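Local coordinates for succinoglycan biosynthesis protein (Bacillus cereus ATCC 14579, PDB 2QGM) that is of unconfirmed function but is probably a hydrolase of the erythromycin esterase type, at residues Leu378-Arg391 and Leu426-Lys438. Residues are numbered along the deposited sequence; the frame is centred on the assembly and turned at random.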
loop_
_atom_site.group_PDB
_atom_site.type_symbol
_atom_site.label_atom_id
_atom_site.label_comp_id
_atom_site.label_asym_id
_atom_site.label_seq_id
_atom_site.Cartn_x
_atom_site.Cartn_y
_atom_site.Cartn_z
ATOM N N LEU A 378 -10.019 14.517 -16.292
ATOM C CA LEU A 378 -8.572 14.648 -16.164
ATOM C C LEU A 378 -7.899 14.333 -17.498
ATOM O O LEU A 378 -6.851 14.896 -17.827
ATOM C CB LEU A 378 -8.044 13.701 -15.081
ATOM C CG LEU A 378 -8.349 14.060 -13.621
ATOM C CD1 LEU A 378 -7.905 12.910 -12.707
ATOM C CD2 LEU A 378 -7.628 15.349 -13.246
ATOM N N GLY A 379 -8.514 13.431 -18.262
ATOM C CA GLY A 379 -7.968 13.049 -19.552
ATOM C C GLY A 379 -8.049 14.171 -20.570
ATOM O O GLY A 379 -7.308 14.177 -21.554
ATOM N N LYS A 380 -8.947 15.120 -20.322
ATOM C CA LYS A 380 -9.152 16.269 -21.205
ATOM C C LYS A 380 -8.027 17.291 -21.064
ATOM O O LYS A 380 -7.707 18.008 -22.015
ATOM C CB LYS A 380 -10.489 16.946 -20.886
ATOM C CG LYS A 380 -11.711 16.082 -21.172
ATOM C CD LYS A 380 -11.909 15.835 -22.660
ATOM C CE LYS A 380 -13.172 15.021 -22.913
ATOM N NZ LYS A 380 -13.384 14.702 -24.352
ATOM N N VAL A 381 -7.442 17.357 -19.873
ATOM C CA VAL A 381 -6.351 18.280 -19.603
ATOM C C VAL A 381 -5.229 18.019 -20.595
ATOM O O VAL A 381 -4.825 16.871 -20.793
ATOM C CB VAL A 381 -5.827 18.082 -18.181
ATOM C CG1 VAL A 381 -4.645 18.999 -17.933
ATOM C CG2 VAL A 381 -6.950 18.359 -17.191
ATOM N N PRO A 382 -4.703 19.083 -21.228
ATOM C CA PRO A 382 -3.627 18.923 -22.207
ATOM C C PRO A 382 -2.247 18.504 -21.715
ATOM O O PRO A 382 -1.237 18.980 -22.220
ATOM C CB PRO A 382 -3.621 20.270 -22.936
ATOM C CG PRO A 382 -4.007 21.225 -21.877
ATOM C CD PRO A 382 -5.146 20.490 -21.169
ATOM N N TYR A 383 -2.211 17.621 -20.722
ATOM C CA TYR A 383 -0.958 17.080 -20.207
ATOM C C TYR A 383 -1.165 15.576 -20.148
ATOM O O TYR A 383 -2.172 15.119 -19.611
ATOM C CB TYR A 383 -0.647 17.573 -18.795
ATOM C CG TYR A 383 -0.212 19.012 -18.692
ATOM C CD1 TYR A 383 0.743 19.540 -19.558
ATOM C CD2 TYR A 383 -0.716 19.834 -17.692
ATOM C CE1 TYR A 383 1.185 20.851 -19.425
ATOM C CE2 TYR A 383 -0.285 21.142 -17.550
ATOM C CZ TYR A 383 0.666 21.647 -18.415
ATOM O OH TYR A 383 1.092 22.946 -18.257
ATOM N N LYS A 384 -0.233 14.813 -20.706
ATOM C CA LYS A 384 -0.344 13.356 -20.685
ATOM C C LYS A 384 -0.195 12.826 -19.262
ATOM O O LYS A 384 -0.792 11.815 -18.907
ATOM C CB LYS A 384 0.717 12.731 -21.589
ATOM C CG LYS A 384 0.414 12.855 -23.079
ATOM C CD LYS A 384 1.658 12.555 -23.896
ATOM C CE LYS A 384 1.339 12.443 -25.374
ATOM N NZ LYS A 384 0.538 13.599 -25.854
HETATM N N MSE A 385 0.605 13.514 -18.451
HETATM C CA MSE A 385 0.818 13.128 -17.056
HETATM C C MSE A 385 1.035 14.370 -16.212
HETATM O O MSE A 385 1.719 15.299 -16.631
HETATM C CB MSE A 385 2.047 12.242 -16.918
HETATM C CG MSE A 385 2.029 11.018 -17.781
HETATM SE SE MSE A 385 3.678 10.099 -17.538
HETATM C CE MSE A 385 4.814 11.176 -18.650
ATOM N N PHE A 386 0.465 14.388 -15.014
ATOM C CA PHE A 386 0.629 15.541 -14.159
ATOM C C PHE A 386 0.254 15.299 -12.704
ATOM O O PHE A 386 -0.427 14.323 -12.375
ATOM C CB PHE A 386 -0.193 16.718 -14.690
ATOM C CG PHE A 386 -1.658 16.430 -14.838
ATOM C CD1 PHE A 386 -2.145 15.811 -15.992
ATOM C CD2 PHE A 386 -2.559 16.802 -13.840
ATOM C CE1 PHE A 386 -3.509 15.570 -16.157
ATOM C CE2 PHE A 386 -3.928 16.564 -13.991
ATOM C CZ PHE A 386 -4.406 15.948 -15.153
ATOM N N LEU A 387 0.732 16.190 -11.839
ATOM C CA LEU A 387 0.433 16.141 -10.418
ATOM C C LEU A 387 -0.595 17.222 -10.194
ATOM O O LEU A 387 -0.563 18.259 -10.857
ATOM C CB LEU A 387 1.661 16.492 -9.577
ATOM C CG LEU A 387 2.877 15.582 -9.659
ATOM C CD1 LEU A 387 4.078 16.275 -9.043
ATOM C CD2 LEU A 387 2.571 14.290 -8.939
ATOM N N LEU A 388 -1.502 16.988 -9.256
ATOM C CA LEU A 388 -2.519 17.971 -8.931
ATOM C C LEU A 388 -2.706 17.981 -7.415
ATOM O O LEU A 388 -3.062 16.962 -6.829
ATOM C CB LEU A 388 -3.840 17.621 -9.627
ATOM C CG LEU A 388 -4.920 18.692 -9.506
ATOM C CD1 LEU A 388 -4.412 19.937 -10.218
ATOM C CD2 LEU A 388 -6.248 18.227 -10.109
ATOM N N ASP A 389 -2.443 19.124 -6.781
ATOM C CA ASP A 389 -2.613 19.254 -5.325
ATOM C C ASP A 389 -4.048 19.723 -5.107
ATOM O O ASP A 389 -4.349 20.904 -5.247
ATOM C CB ASP A 389 -1.630 20.290 -4.747
ATOM C CG ASP A 389 -1.648 20.341 -3.212
ATOM O OD1 ASP A 389 -2.650 19.916 -2.601
ATOM O OD2 ASP A 389 -0.654 20.816 -2.627
ATOM N N ASN A 390 -4.934 18.798 -4.758
ATOM C CA ASN A 390 -6.342 19.140 -4.586
ATOM C C ASN A 390 -6.633 20.049 -3.393
ATOM O O ASN A 390 -7.657 20.733 -3.370
ATOM C CB ASN A 390 -7.202 17.865 -4.478
ATOM C CG ASN A 390 -6.982 16.894 -5.636
ATOM O OD1 ASN A 390 -6.910 17.292 -6.797
ATOM N ND2 ASN A 390 -6.897 15.607 -5.316
ATOM N N ARG A 391 -5.733 20.070 -2.416
ATOM C CA ARG A 391 -5.920 20.881 -1.215
ATOM C C ARG A 391 -5.843 22.388 -1.422
ATOM O O ARG A 391 -6.495 23.140 -0.702
ATOM C CB ARG A 391 -4.880 20.506 -0.160
ATOM C CG ARG A 391 -4.795 19.030 0.135
ATOM C CD ARG A 391 -3.564 18.745 0.968
ATOM N NE ARG A 391 -2.363 19.115 0.237
ATOM C CZ ARG A 391 -1.131 19.023 0.718
ATOM N NH1 ARG A 391 -0.926 18.567 1.948
ATOM N NH2 ARG A 391 -0.099 19.388 -0.037
ATOM N N LEU A 426 -13.195 13.781 -5.013
ATOM C CA LEU A 426 -11.765 13.518 -5.172
ATOM C C LEU A 426 -10.937 14.034 -3.996
ATOM O O LEU A 426 -10.096 13.305 -3.479
ATOM C CB LEU A 426 -11.261 14.122 -6.485
ATOM C CG LEU A 426 -9.909 13.567 -6.949
ATOM C CD1 LEU A 426 -10.042 12.101 -7.379
ATOM C CD2 LEU A 426 -9.402 14.419 -8.103
ATOM N N LEU A 427 -11.171 15.279 -3.577
ATOM C CA LEU A 427 -10.437 15.856 -2.448
ATOM C C LEU A 427 -10.725 15.075 -1.163
ATOM O O LEU A 427 -9.871 14.953 -0.285
ATOM C CB LEU A 427 -10.830 17.320 -2.243
ATOM C CG LEU A 427 -10.259 17.954 -0.972
ATOM C CD1 LEU A 427 -8.727 18.012 -1.055
ATOM C CD2 LEU A 427 -10.842 19.343 -0.786
ATOM N N GLU A 428 -11.945 14.560 -1.063
ATOM C CA GLU A 428 -12.381 13.781 0.088
ATOM C C GLU A 428 -11.469 12.576 0.281
ATOM O O GLU A 428 -11.187 12.164 1.409
ATOM C CB GLU A 428 -13.822 13.310 -0.149
ATOM C CG GLU A 428 -14.468 12.555 0.997
ATOM C CD GLU A 428 -15.851 12.036 0.632
ATOM O OE1 GLU A 428 -16.632 12.798 0.024
ATOM O OE2 GLU A 428 -16.165 10.870 0.959
ATOM N N GLN A 429 -11.010 12.021 -0.836
ATOM C CA GLN A 429 -10.161 10.839 -0.823
ATOM C C GLN A 429 -8.666 11.111 -0.899
ATOM O O GLN A 429 -7.884 10.472 -0.195
ATOM C CB GLN A 429 -10.545 9.924 -1.995
ATOM C CG GLN A 429 -12.037 9.665 -2.096
ATOM C CD GLN A 429 -12.566 8.935 -0.894
ATOM O OE1 GLN A 429 -13.786 8.818 -0.707
ATOM N NE2 GLN A 429 -11.662 8.425 -0.069
ATOM N N PHE A 430 -8.268 12.064 -1.741
ATOM C CA PHE A 430 -6.849 12.344 -1.934
ATOM C C PHE A 430 -6.429 13.808 -1.817
ATOM O O PHE A 430 -7.091 14.705 -2.348
ATOM C CB PHE A 430 -6.420 11.838 -3.318
ATOM C CG PHE A 430 -6.943 10.459 -3.669
ATOM C CD1 PHE A 430 -6.617 9.346 -2.893
ATOM C CD2 PHE A 430 -7.729 10.271 -4.808
ATOM C CE1 PHE A 430 -7.061 8.070 -3.249
ATOM C CE2 PHE A 430 -8.178 8.999 -5.172
ATOM C CZ PHE A 430 -7.843 7.892 -4.391
ATOM N N ASP A 431 -5.308 14.051 -1.142
ATOM C CA ASP A 431 -4.791 15.410 -1.003
ATOM C C ASP A 431 -4.192 15.793 -2.356
ATOM O O ASP A 431 -4.363 16.915 -2.841
ATOM C CB ASP A 431 -3.677 15.466 0.055
ATOM C CG ASP A 431 -4.173 15.160 1.458
ATOM O OD1 ASP A 431 -5.181 15.762 1.879
ATOM O OD2 ASP A 431 -3.545 14.327 2.149
ATOM N N ILE A 432 -3.499 14.824 -2.947
ATOM C CA ILE A 432 -2.794 14.973 -4.209
ATOM C C ILE A 432 -3.072 13.775 -5.106
ATOM O O ILE A 432 -3.386 12.689 -4.627
ATOM C CB ILE A 432 -1.261 15.017 -3.948
ATOM C CG1 ILE A 432 -0.925 16.169 -3.016
ATOM C CG2 ILE A 432 -0.482 15.162 -5.255
ATOM C CD1 ILE A 432 0.438 16.048 -2.376
ATOM N N ILE A 433 -2.977 13.981 -6.411
ATOM C CA ILE A 433 -3.148 12.881 -7.343
ATOM C C ILE A 433 -2.106 13.011 -8.436
ATOM O O ILE A 433 -1.617 14.107 -8.717
ATOM C CB ILE A 433 -4.551 12.865 -8.035
ATOM C CG1 ILE A 433 -4.769 14.156 -8.827
ATOM C CG2 ILE A 433 -5.643 12.666 -7.004
ATOM C CD1 ILE A 433 -5.913 14.060 -9.810
ATOM N N PHE A 434 -1.709 11.877 -9.002
ATOM C CA PHE A 434 -0.806 11.890 -10.145
ATOM C C PHE A 434 -1.599 11.181 -11.223
ATOM O O PHE A 434 -2.022 10.032 -11.069
ATOM C CB PHE A 434 0.560 11.219 -9.868
ATOM C CG PHE A 434 0.506 9.739 -9.562
ATOM C CD1 PHE A 434 0.787 8.790 -10.549
ATOM C CD2 PHE A 434 0.248 9.300 -8.268
ATOM C CE1 PHE A 434 0.816 7.423 -10.244
ATOM C CE2 PHE A 434 0.273 7.941 -7.957
ATOM C CZ PHE A 434 0.558 7.001 -8.942
ATOM N N HIS A 435 -1.848 11.911 -12.302
ATOM C CA HIS A 435 -2.624 11.387 -13.405
ATOM C C HIS A 435 -1.757 10.928 -14.566
ATOM O O HIS A 435 -0.764 11.575 -14.909
ATOM C CB HIS A 435 -3.607 12.457 -13.901
ATOM C CG HIS A 435 -4.591 11.954 -14.905
ATOM N ND1 HIS A 435 -5.614 11.088 -14.576
ATOM C CD2 HIS A 435 -4.699 12.167 -16.240
ATOM C CE1 HIS A 435 -6.303 10.789 -15.661
ATOM N NE2 HIS A 435 -5.766 11.432 -16.686
ATOM N N ILE A 436 -2.126 9.783 -15.133
ATOM C CA ILE A 436 -1.461 9.220 -16.305
ATOM C C ILE A 436 -2.617 8.903 -17.248
ATOM O O ILE A 436 -3.310 7.899 -17.082
ATOM C CB ILE A 436 -0.692 7.907 -15.993
ATOM C CG1 ILE A 436 0.402 8.171 -14.957
ATOM C CG2 ILE A 436 -0.085 7.346 -17.290
ATOM C CD1 ILE A 436 1.258 6.956 -14.624
ATOM N N ARG A 437 -2.841 9.770 -18.230
ATOM C CA ARG A 437 -3.955 9.586 -19.156
ATOM C C ARG A 437 -4.075 8.174 -19.728
ATOM O O ARG A 437 -5.070 7.489 -19.503
ATOM C CB ARG A 437 -3.854 10.588 -20.307
ATOM C CG ARG A 437 -5.051 10.579 -21.233
ATOM C CD ARG A 437 -4.777 11.434 -22.455
ATOM N NE ARG A 437 -4.563 12.836 -22.110
ATOM C CZ ARG A 437 -4.008 13.724 -22.926
ATOM N NH1 ARG A 437 -3.605 13.350 -24.132
ATOM N NH2 ARG A 437 -3.869 14.987 -22.543
ATOM N N LYS A 438 -3.070 7.744 -20.479
ATOM C CA LYS A 438 -3.111 6.414 -21.072
ATOM C C LYS A 438 -2.195 5.425 -20.372
ATOM O O LYS A 438 -1.020 5.706 -20.117
ATOM C CB LYS A 438 -2.754 6.473 -22.566
ATOM C CG LYS A 438 -3.770 7.208 -23.431
ATOM C CD LYS A 438 -3.445 7.093 -24.921
ATOM C CE LYS A 438 -4.491 7.803 -25.777
ATOM N NZ LYS A 438 -4.260 7.598 -27.243
HETATM O O HOH W 1 -4.562 13.750 -19.303
HETATM O O HOH W 2 -0.326 9.337 -21.151
#
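Leu378 and Ile433 meet tip to tip, CD1 to CD1 at 3.7 Å, where helix 374-380 lies against one face of an antiparallel strand pair, 385-389 with 432-436. Leu388 runs alongside Ile433 on that face, its CB against CG1. Next along comes His435, in two CH-pi contacts: Leu378 CB sits over the centre of the imidazole, 3.5 Å from the ring centroid, while His435 CB lies over a face of the Phe386 ring, offset toward its rim. The imidazole reaches this position because its CG stands anti to the backbone N (chi1 -172°), and a hydrogen bond between ND1 and Thr342 OG1 on strand 336-344 ties it down. Leu387 CD2 packs on Phe434 CB across the other face of the sheet.

Two reciprocal backbone pairs, Phe386 with His435 and Leu388 with Ile433, zip the strands together. Beyond them the Asn390 amide turns back to Phe430 O (ND2 to O 3.1 Å, almost straight at 179°), although the donor stands well above the carbonyl plane; Asn390 OD1 is buried without a partner. Arg391 grips Asp389 side-on, NE to OD1 at 3.0 Å and NH2 to OD2; NH2 also bonds Met70 O, and Asp389 OD1 takes Arg391 N in an Asx turn. At the far end Arg437 NH2 meets Val381 O at 2.7 Å in the guanidinium plane, while a water links Arg437 NE to Leu378 O and Tyr383 O.

Apolar packing thus seats the helix, whereas charge works at the ends: Asp389 and Arg391 brace one turn locally, and Arg437 crosses to the other.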